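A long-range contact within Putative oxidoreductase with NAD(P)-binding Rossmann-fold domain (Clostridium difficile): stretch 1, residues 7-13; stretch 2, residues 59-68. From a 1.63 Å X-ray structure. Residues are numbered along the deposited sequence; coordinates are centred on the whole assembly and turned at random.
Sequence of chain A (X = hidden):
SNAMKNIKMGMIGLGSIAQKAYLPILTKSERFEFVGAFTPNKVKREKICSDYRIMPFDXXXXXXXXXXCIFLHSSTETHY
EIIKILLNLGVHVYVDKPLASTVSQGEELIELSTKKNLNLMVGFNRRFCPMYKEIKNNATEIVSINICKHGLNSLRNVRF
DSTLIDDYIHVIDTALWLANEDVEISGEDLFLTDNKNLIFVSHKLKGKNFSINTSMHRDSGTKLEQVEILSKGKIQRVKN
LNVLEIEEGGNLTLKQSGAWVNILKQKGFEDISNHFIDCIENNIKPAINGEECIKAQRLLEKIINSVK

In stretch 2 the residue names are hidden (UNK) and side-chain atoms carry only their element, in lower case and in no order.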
# COMPACT_ATOMS: atom_id res chain seq x y z
N ILE A 7 44.32 11.81 4.87
CA ILE A 7 43.55 12.84 4.20
C ILE A 7 42.98 13.88 5.17
O ILE A 7 42.33 13.53 6.15
CB ILE A 7 42.41 12.21 3.36
CG1 ILE A 7 42.99 11.32 2.25
CG2 ILE A 7 41.51 13.32 2.78
CD1 ILE A 7 41.96 10.52 1.51
N LYS A 8 43.23 15.15 4.87
CA LYS A 8 42.76 16.28 5.66
C LYS A 8 41.59 16.94 4.92
O LYS A 8 41.74 17.37 3.78
CB LYS A 8 43.88 17.30 5.88
CG LYS A 8 45.10 16.76 6.65
CD LYS A 8 46.14 17.86 6.95
CE LYS A 8 45.78 18.69 8.20
NZ LYS A 8 46.52 20.01 8.31
N MET A 9 40.45 17.03 5.58
CA MET A 9 39.26 17.62 4.96
C MET A 9 38.78 18.84 5.73
O MET A 9 38.83 18.87 6.97
CB MET A 9 38.14 16.55 4.90
CG MET A 9 36.80 16.96 4.25
SD MET A 9 35.69 17.89 5.32
CE MET A 9 35.19 16.62 6.46
N GLY A 10 38.30 19.83 4.99
CA GLY A 10 37.67 21.01 5.56
C GLY A 10 36.31 21.16 4.91
O GLY A 10 36.07 20.64 3.82
N MET A 11 35.45 21.93 5.55
CA MET A 11 34.14 22.23 5.01
C MET A 11 33.97 23.73 4.91
O MET A 11 34.31 24.46 5.85
CB MET A 11 33.02 21.66 5.90
CG MET A 11 31.63 21.86 5.35
SD MET A 11 30.37 20.97 6.29
CE MET A 11 30.74 19.29 5.86
N ILE A 12 33.44 24.20 3.77
CA ILE A 12 33.12 25.60 3.58
C ILE A 12 31.63 25.73 3.30
O ILE A 12 31.11 25.11 2.36
CB ILE A 12 33.97 26.24 2.44
CG1 ILE A 12 35.44 26.32 2.87
CG2 ILE A 12 33.46 27.60 2.07
CD1 ILE A 12 36.40 26.74 1.75
N GLY A 13 30.95 26.57 4.08
CA GLY A 13 29.51 26.76 3.96
C GLY A 13 28.84 25.84 4.95
O GLY A 13 28.87 24.62 4.80
N UNK A 59 38.79 32.17 7.41
CA UNK A 59 38.68 32.42 5.97
C UNK A 59 38.81 31.14 5.15
O UNK A 59 39.32 30.13 5.62
c UNK A 59 39.77 33.39 5.51
o UNK A 59 41.06 32.80 5.57
N UNK A 60 38.33 31.23 3.91
CA UNK A 60 38.45 30.16 2.94
C UNK A 60 39.91 29.82 2.74
O UNK A 60 40.29 28.65 2.70
c UNK A 60 35.72 31.56 0.56
c UNK A 60 36.35 30.67 1.65
c UNK A 60 37.86 30.60 1.57
c UNK A 60 38.29 29.62 0.45
N UNK A 61 40.75 30.84 2.61
CA UNK A 61 42.16 30.62 2.33
C UNK A 61 42.91 29.94 3.46
O UNK A 61 43.64 28.99 3.22
o UNK A 61 40.59 33.75 -0.36
c UNK A 61 41.07 33.32 0.71
o UNK A 61 40.55 33.53 1.84
c UNK A 61 42.85 31.92 1.93
c UNK A 61 42.37 32.50 0.62
N UNK A 62 42.71 30.39 4.70
CA UNK A 62 43.40 29.79 5.83
C UNK A 62 43.02 28.33 6.02
O UNK A 62 43.86 27.51 6.40
c UNK A 62 43.16 30.57 7.12
o UNK A 62 41.80 30.59 7.47
N UNK A 63 41.76 28.00 5.77
CA UNK A 63 41.34 26.61 5.91
C UNK A 63 41.94 25.75 4.79
O UNK A 63 42.49 24.68 5.05
c UNK A 63 37.69 25.19 5.84
c UNK A 63 39.21 25.09 5.94
c UNK A 63 39.81 26.50 5.89
c UNK A 63 39.65 24.31 7.21
N UNK A 64 41.83 26.24 3.56
CA UNK A 64 42.29 25.49 2.39
C UNK A 64 43.76 25.13 2.49
O UNK A 64 44.16 24.06 2.06
c UNK A 64 42.01 26.26 1.11
N UNK A 65 44.56 26.04 3.03
CA UNK A 65 46.01 25.82 3.19
C UNK A 65 46.35 24.67 4.13
O UNK A 65 47.48 24.16 4.11
c UNK A 65 46.76 28.16 2.55
c UNK A 65 46.70 27.11 3.64
c UNK A 65 47.10 30.56 1.94
n UNK A 65 47.30 31.96 2.41
c UNK A 65 47.17 29.53 3.07
N UNK A 66 45.39 24.27 4.96
CA UNK A 66 45.58 23.18 5.91
C UNK A 66 44.85 21.89 5.53
O UNK A 66 44.80 20.97 6.33
n UNK A 66 49.29 24.99 9.58
c UNK A 66 47.98 25.44 9.07
c UNK A 66 45.87 24.76 7.92
c UNK A 66 45.09 23.62 7.30
c UNK A 66 47.29 24.35 8.27
N UNK A 67 44.27 21.84 4.32
CA UNK A 67 43.45 20.70 3.87
C UNK A 67 43.93 20.12 2.56
O UNK A 67 44.61 20.80 1.78
s UNK A 67 41.18 21.66 5.19
c UNK A 67 41.99 21.16 3.68
N UNK A 68 43.60 18.85 2.31
CA UNK A 68 43.84 18.21 1.03
C UNK A 68 42.57 18.29 0.16
O UNK A 68 42.65 18.20 -1.07
o UNK A 68 46.49 17.14 1.68
o UNK A 68 45.42 15.79 3.06
c UNK A 68 44.21 16.73 1.22
c UNK A 68 45.45 16.55 2.05

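Position 59 carries one carbon and one oxygen, the composition of serine, and its side chain touches nothing on stretch 1. As Ser59 it occupies the N-cap position, immediately before the helix.

At position 60 four carbons fork at the first, with one arm two carbons long. This is the beta-branched skeleton of isoleucine, and one of its carbons packs against the side chain of Ile12. The residue is Ile60, and the carbon in contact is the short arm of the fork: CG2 of Ile60 packs 3.7 Å from CD1 of Ile12.

Position 61 has three carbons, the third bearing two oxygens: a carboxylate on a two-carbon stem, hence Glu61. Its CA-to-CB bond points away from the strand, and it makes no contact there.

Position 62 again shows one carbon followed by one oxygen, and is Ser62. It lies out of reach of stretch 1, but its OG shares a hydrogen bond with OG of Ser59 (3.0 Å), a link between the N-cap and the first turn of the helix.

Four carbons forked at the second, with one terminal carbon near the backbone O of Met11 and the other near CA of Gly10, mark position 63 as leucine. CD2 of Leu63 lies 3.5 Å from O of Met11, and CD1 of Leu63 4.2 Å from CA of Gly10; CD2 of Leu63 also packs 3.9 Å from CG1 of Ile12.

A single carbon at position 64 identifies Ala64, which makes no contact with the strand and begins a type I turn that runs to position 67.

Position 65 has four carbons in a row ending in nitrogen. This is Lys65, exposed and out of reach of stretch 1.

The same linear chain recurs at position 66, where CB lies 4.0 Å from NZ of Lys8 while the end of the chain leads away. Lys66 instead offers its backbone: NZ of Lys8 donates a hydrogen bond to O of Lys66 at 2.8 Å.

One carbon and one sulfur define position 67, with the sulfur close to the backbone N of Gly10. Cys67 thus places SG 3.4 Å from N of Gly10, where the strand has no side chain; an ideal CB on that glycine would come 2.7 Å from SG of Cys67 and 3.0 Å from CG of Leu63, clashing with both.

Position 68 has two carbons, the second carrying two oxygens, one of which faces the backbone N of Lys8; this is aspartate. Asp68 accepts a hydrogen bond through OD2 from N of Lys8 (2.9 Å), while its own N donates to O of Lys8 (2.8 Å).

The contact therefore changes character along its length. The strand and helix run nearly antiparallel, at 163°, with their axes 9.2 Å apart at closest approach. Near Ile12, aliphatic side chains from Ile60 and Leu63 provide the packing. At Gly10, the absence of a side chain leaves room for leucine and cysteine to approach the backbone. Beyond the turn, Asp68 grips both the amide and carbonyl of Lys8, whose side chain adds a third hydrogen bond, to the backbone O of Lys66.

Stretch 2, residues 59-68: SIESLAKKCD
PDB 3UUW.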